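Local coordinates for protein LRIM1 (Anopheles gambiae, PDB 3O53) that probably regulates complement-like immunity in the mosquito as a heterodimer with APL1C, here represented by its leucine-rich repeat domain, at residues A[227-235]-A[249-257]. Sequence-based numbering, arbitrary orientation.
Sequences VLIEKALRF and FHCGTLRDF
Thr253 OG1 accepts a nearly straight hydrogen bond from Ile229 N (2.8 Å, N-H...O angle 173°). The threonine torsion accounts for this reach: OG1 lies roughly opposite its own backbone N (chi1 -151°), while CG2 sits between the backbone N and the carbonyl carbon and rests 3.5 Å from Val227 O. One water bridges the same pair of residues, donating to Ile229 O and to Thr253 O, each at 2.8 Å. Closer to the helix start, His250 N donates to Val227 O at 3.0 Å, in the carbonyl plane and on a lone pair; His250 is the N-cap residue of helix 251-259, and Cys251 beside it is disulfide-bonded to Cys296.

From Ile229, the two side-chain branches go to different aromatic rings. CD1 approaches Phe249 CE1 obliquely at 3.7 Å and also meets Leu254 CD2, which lies over one face of the Phe249 ring, offset toward its rim. CG2 comes within 3.6 Å of Phe257 CD1. The far rim of Phe257 is met at its edge by Leu233 CB and by Phe235 CE2, the latter 3.9 Å from Phe257 CZ, and the two phenylalanine side chains cross at about a right angle.

Strand 228-229 pairs in parallel with strand 205-206, and the helix packs against it at the C-terminal end of the leucine-rich repeat solenoid, as a capping helix does. His250 N and Thr253 OG1 serve the Val227 C=O and Ile229 N-H, probably standing in for a further strand, while Ile229, Phe249, Leu254 and Phe257 pack beside them.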
ATOM      1  N   VAL A 227     -16.106   3.911  16.390  1.00 30.41           N
ATOM      2  CA  VAL A 227     -16.984   4.023  17.546  1.00 29.84           C
ATOM      3  C   VAL A 227     -16.795   2.803  18.451  1.00 32.87           C
ATOM      4  O   VAL A 227     -16.783   2.920  19.676  1.00 26.66           O
ATOM      5  CB  VAL A 227     -18.461   4.089  17.118  1.00 34.30           C
ATOM      6  CG1 VAL A 227     -19.340   4.378  18.321  1.00 41.31           C
ATOM      7  CG2 VAL A 227     -18.667   5.144  16.026  1.00 29.86           C
ATOM      8  N   LEU A 228     -16.641   1.632  17.838  1.00 29.26           N
ATOM      9  CA  LEU A 228     -16.538   0.376  18.577  1.00 33.38           C
ATOM     10  C   LEU A 228     -15.346  -0.462  18.139  1.00 31.34           C
ATOM     11  O   LEU A 228     -14.896  -0.373  16.998  1.00 25.81           O
ATOM     12  CB  LEU A 228     -17.804  -0.466  18.380  1.00 32.45           C
ATOM     13  CG  LEU A 228     -19.118   0.137  18.864  1.00 39.22           C
ATOM     14  CD1 LEU A 228     -20.263  -0.857  18.649  1.00 38.83           C
ATOM     15  CD2 LEU A 228     -19.001   0.536  20.328  1.00 37.71           C
ATOM     16  N   ILE A 229     -14.875  -1.296  19.060  1.00 29.57           N
ATOM     17  CA  ILE A 229     -13.811  -2.265  18.820  1.00 37.51           C
ATOM     18  C   ILE A 229     -14.325  -3.637  19.226  1.00 35.67           C
ATOM     19  O   ILE A 229     -14.977  -3.770  20.259  1.00 28.41           O
ATOM     20  CB  ILE A 229     -12.570  -1.974  19.700  1.00 29.88           C
ATOM     21  CG1 ILE A 229     -12.009  -0.587  19.398  1.00 27.57           C
ATOM     22  CG2 ILE A 229     -11.493  -3.052  19.495  1.00 30.74           C
ATOM     23  CD1 ILE A 229     -10.882  -0.141  20.353  1.00 29.39           C
ATOM     24  N   GLU A 230     -14.019  -4.652  18.429  1.00 30.60           N
ATOM     25  CA  GLU A 230     -14.408  -6.026  18.740  1.00 34.67           C
ATOM     26  C   GLU A 230     -13.670  -6.477  19.997  1.00 37.10           C
ATOM     27  O   GLU A 230     -12.440  -6.504  20.019  1.00 34.14           O
ATOM     28  CB  GLU A 230     -14.075  -6.948  17.558  1.00 31.73           C
ATOM     29  CG  GLU A 230     -14.193  -8.432  17.866  1.00 40.54           C
ATOM     30  CD  GLU A 230     -15.583  -8.812  18.356  1.00 50.55           C
ATOM     31  OE1 GLU A 230     -16.561  -8.591  17.612  1.00 58.30           O
ATOM     32  OE2 GLU A 230     -15.696  -9.327  19.483  1.00 46.65           O
ATOM     33  N   LYS A 231     -14.417  -6.822  21.044  1.00 33.75           N
ATOM     34  CA  LYS A 231     -13.814  -7.133  22.338  1.00 33.18           C
ATOM     35  C   LYS A 231     -12.989  -8.422  22.305  1.00 35.23           C
ATOM     36  O   LYS A 231     -12.141  -8.638  23.161  1.00 35.52           O
ATOM     37  CB  LYS A 231     -14.900  -7.242  23.417  1.00 45.64           C
ATOM     38  CG  LYS A 231     -15.910  -8.357  23.176  1.00 66.01           C
ATOM     39  CD  LYS A 231     -17.007  -8.370  24.233  1.00 78.76           C
ATOM     40  CE  LYS A 231     -16.428  -8.522  25.630  1.00 91.69           C
ATOM     41  NZ  LYS A 231     -17.483  -8.729  26.657  1.00101.29           N
ATOM     42  N   ALA A 232     -13.230  -9.273  21.316  1.00 43.25           N
ATOM     43  CA  ALA A 232     -12.542 -10.561  21.245  1.00 48.00           C
ATOM     44  C   ALA A 232     -11.137 -10.446  20.646  1.00 43.24           C
ATOM     45  O   ALA A 232     -10.374 -11.403  20.659  1.00 40.87           O
ATOM     46  CB  ALA A 232     -13.377 -11.560  20.444  1.00 46.64           C
ATOM     47  N   LEU A 233     -10.798  -9.278  20.114  1.00 39.97           N
ATOM     48  CA  LEU A 233      -9.491  -9.085  19.502  1.00 35.22           C
ATOM     49  C   LEU A 233      -8.380  -9.254  20.538  1.00 36.63           C
ATOM     50  O   LEU A 233      -8.508  -8.803  21.671  1.00 33.21           O
ATOM     51  CB  LEU A 233      -9.398  -7.685  18.882  1.00 27.28           C
ATOM     52  CG  LEU A 233     -10.179  -7.414  17.596  1.00 30.51           C
ATOM     53  CD1 LEU A 233     -10.030  -5.944  17.208  1.00 27.95           C
ATOM     54  CD2 LEU A 233      -9.694  -8.329  16.460  1.00 32.57           C
ATOM     55  N   ARG A 234      -7.295  -9.904  20.136  1.00 31.46           N
ATOM     56  CA  ARG A 234      -6.118 -10.050  20.978  1.00 37.52           C
ATOM     57  C   ARG A 234      -4.867  -9.740  20.163  1.00 42.52           C
ATOM     58  O   ARG A 234      -4.717 -10.217  19.043  1.00 48.51           O
ATOM     59  CB  ARG A 234      -6.020 -11.483  21.508  1.00 44.53           C
ATOM     60  CG  ARG A 234      -7.210 -11.938  22.327  1.00 43.90           C
ATOM     61  CD  ARG A 234      -7.238 -11.304  23.711  1.00 45.00           C
ATOM     62  NE  ARG A 234      -8.329 -11.850  24.514  1.00 44.84           N
ATOM     63  CZ  ARG A 234      -9.572 -11.374  24.518  1.00 56.71           C
ATOM     64  NH1 ARG A 234      -9.898 -10.327  23.772  1.00 49.96           N
ATOM     65  NH2 ARG A 234     -10.497 -11.944  25.275  1.00 57.93           N
ATOM     66  N   PHE A 235      -3.968  -8.939  20.718  1.00 33.92           N
ATOM     67  CA  PHE A 235      -2.681  -8.717  20.079  1.00 35.04           C
ATOM     68  C   PHE A 235      -1.578  -9.453  20.829  1.00 47.91           C
ATOM     69  O   PHE A 235      -1.813  -9.998  21.899  1.00 64.48           O
ATOM     70  CB  PHE A 235      -2.400  -7.218  19.960  1.00 28.44           C
ATOM     71  CG  PHE A 235      -3.302  -6.533  18.967  1.00 32.06           C
ATOM     72  CD1 PHE A 235      -2.922  -6.409  17.641  1.00 31.22           C
ATOM     73  CD2 PHE A 235      -4.553  -6.064  19.351  1.00 32.22           C
ATOM     74  CE1 PHE A 235      -3.759  -5.802  16.714  1.00 32.41           C
ATOM     75  CE2 PHE A 235      -5.400  -5.458  18.424  1.00 27.92           C
ATOM     76  CZ  PHE A 235      -4.998  -5.327  17.107  1.00 27.21           C
ATOM     77  N   PHE A 249     -14.638   7.015  20.048  1.00 26.17           N
ATOM     78  CA  PHE A 249     -14.959   5.781  20.759  1.00 34.63           C
ATOM     79  C   PHE A 249     -16.057   5.939  21.801  1.00 40.04           C
ATOM     80  O   PHE A 249     -16.152   6.965  22.461  1.00 31.40           O
ATOM     81  CB  PHE A 249     -13.722   5.249  21.485  1.00 32.88           C
ATOM     82  CG  PHE A 249     -12.672   4.706  20.573  1.00 34.60           C
ATOM     83  CD1 PHE A 249     -12.921   3.585  19.801  1.00 31.89           C
ATOM     84  CD2 PHE A 249     -11.422   5.302  20.509  1.00 30.40           C
ATOM     85  CE1 PHE A 249     -11.952   3.079  18.962  1.00 32.46           C
ATOM     86  CE2 PHE A 249     -10.444   4.802  19.667  1.00 32.78           C
ATOM     87  CZ  PHE A 249     -10.708   3.690  18.891  1.00 28.00           C
ATOM     88  N   HIS A 250     -16.867   4.897  21.950  1.00 31.42           N
ATOM     89  CA  HIS A 250     -17.710   4.742  23.122  1.00 33.58           C
ATOM     90  C   HIS A 250     -16.823   4.227  24.248  1.00 34.85           C
ATOM     91  O   HIS A 250     -16.062   3.281  24.052  1.00 27.52           O
ATOM     92  CB  HIS A 250     -18.845   3.753  22.820  1.00 45.29           C
ATOM     93  CG  HIS A 250     -19.452   3.124  24.036  1.00 65.09           C
ATOM     94  ND1 HIS A 250     -19.970   3.861  25.080  1.00 69.21           N
ATOM     95  CD2 HIS A 250     -19.650   1.825  24.361  1.00 72.09           C
ATOM     96  CE1 HIS A 250     -20.448   3.043  26.000  1.00 76.14           C
ATOM     97  NE2 HIS A 250     -20.266   1.802  25.588  1.00 72.40           N
ATOM     98  N   CYS A 251     -16.895   4.855  25.418  1.00 39.04           N
ATOM     99  CA  CYS A 251     -16.032   4.471  26.534  1.00 43.64           C
ATOM    100  C   CYS A 251     -16.115   2.981  26.831  1.00 40.33           C
ATOM    101  O   CYS A 251     -15.096   2.329  27.051  1.00 35.42           O
ATOM    102  CB  CYS A 251     -16.384   5.272  27.789  1.00 53.68           C
ATOM    103  SG  CYS A 251     -15.845   6.986  27.705  1.00 48.17           S
ATOM    104  N   GLY A 252     -17.327   2.440  26.827  1.00 38.96           N
ATOM    105  CA  GLY A 252     -17.515   1.030  27.104  1.00 36.88           C
ATOM    106  C   GLY A 252     -16.673   0.150  26.200  1.00 36.62           C
ATOM    107  O   GLY A 252     -16.187  -0.894  26.627  1.00 31.25           O
ATOM    108  N   THR A 253     -16.493   0.554  24.945  1.00 33.40           N
ATOM    109  CA  THR A 253     -15.779  -0.306  24.012  1.00 33.26           C
ATOM    110  C   THR A 253     -14.290  -0.348  24.372  1.00 32.08           C
ATOM    111  O   THR A 253     -13.644  -1.389  24.263  1.00 30.54           O
ATOM    112  CB  THR A 253     -15.991   0.129  22.551  1.00 38.73           C
ATOM    113  OG1 THR A 253     -15.887  -1.014  21.692  1.00 37.22           O
ATOM    114  CG2 THR A 253     -14.967   1.195  22.129  1.00 32.44           C
ATOM    115  N   LEU A 254     -13.751   0.781  24.822  1.00 33.13           N
ATOM    116  CA  LEU A 254     -12.365   0.816  25.277  1.00 38.22           C
ATOM    117  C   LEU A 254     -12.197   0.006  26.566  1.00 38.10           C
ATOM    118  O   LEU A 254     -11.265  -0.782  26.694  1.00 35.49           O
ATOM    119  CB  LEU A 254     -11.904   2.258  25.489  1.00 36.59           C
ATOM    120  CG  LEU A 254     -11.823   3.095  24.210  1.00 35.37           C
ATOM    121  CD1 LEU A 254     -11.601   4.551  24.539  1.00 37.01           C
ATOM    122  CD2 LEU A 254     -10.715   2.573  23.297  1.00 36.25           C
ATOM    123  N   ARG A 255     -13.103   0.181  27.519  1.00 33.56           N
ATOM    124  CA  ARG A 255     -13.014  -0.583  28.757  1.00 37.10           C
ATOM    125  C   ARG A 255     -13.017  -2.083  28.455  1.00 35.86           C
ATOM    126  O   ARG A 255     -12.181  -2.819  28.965  1.00 32.56           O
ATOM    127  CB  ARG A 255     -14.156  -0.230  29.709  1.00 44.24           C
ATOM    128  CG  ARG A 255     -14.089  -0.957  31.055  1.00 50.29           C
ATOM    129  CD  ARG A 255     -15.265  -0.587  31.945  1.00 70.90           C
ATOM    130  NE  ARG A 255     -16.505  -0.461  31.183  1.00102.68           N
ATOM    131  CZ  ARG A 255     -17.195  -1.487  30.692  1.00117.82           C
ATOM    132  NH1 ARG A 255     -16.769  -2.730  30.876  1.00125.72           N
ATOM    133  NH2 ARG A 255     -18.312  -1.271  30.010  1.00115.54           N
ATOM    134  N   ASP A 256     -13.948  -2.529  27.614  1.00 35.99           N
ATOM    135  CA  ASP A 256     -14.046  -3.944  27.256  1.00 39.26           C
ATOM    136  C   ASP A 256     -12.779  -4.472  26.581  1.00 39.78           C
ATOM    137  O   ASP A 256     -12.250  -5.513  26.968  1.00 37.29           O
ATOM    138  CB  ASP A 256     -15.249  -4.192  26.340  1.00 40.50           C
ATOM    139  CG  ASP A 256     -16.582  -4.019  27.057  1.00 48.78           C
ATOM    140  OD1 ASP A 256     -16.586  -3.987  28.302  1.00 48.28           O
ATOM    141  OD2 ASP A 256     -17.626  -3.914  26.378  1.00 53.34           O
ATOM    142  N   PHE A 257     -12.309  -3.763  25.559  1.00 38.65           N
ATOM    143  CA  PHE A 257     -11.146  -4.199  24.790  1.00 33.75           C
ATOM    144  C   PHE A 257      -9.875  -4.238  25.643  1.00 33.61           C
ATOM    145  O   PHE A 257      -9.130  -5.217  25.614  1.00 34.67           O
ATOM    146  CB  PHE A 257     -10.925  -3.263  23.598  1.00 29.70           C
ATOM    147  CG  PHE A 257      -9.621  -3.491  22.889  1.00 34.34           C
ATOM    148  CD1 PHE A 257      -9.455  -4.595  22.059  1.00 40.87           C
ATOM    149  CD2 PHE A 257      -8.562  -2.610  23.047  1.00 32.09           C
ATOM    150  CE1 PHE A 257      -8.261  -4.811  21.396  1.00 32.02           C
ATOM    151  CE2 PHE A 257      -7.356  -2.825  22.394  1.00 30.96           C
ATOM    152  CZ  PHE A 257      -7.207  -3.931  21.566  1.00 30.19           C
TER
HETATM  153  O   HOH W   1     -14.710  -3.679  23.049  1.00 32.22           O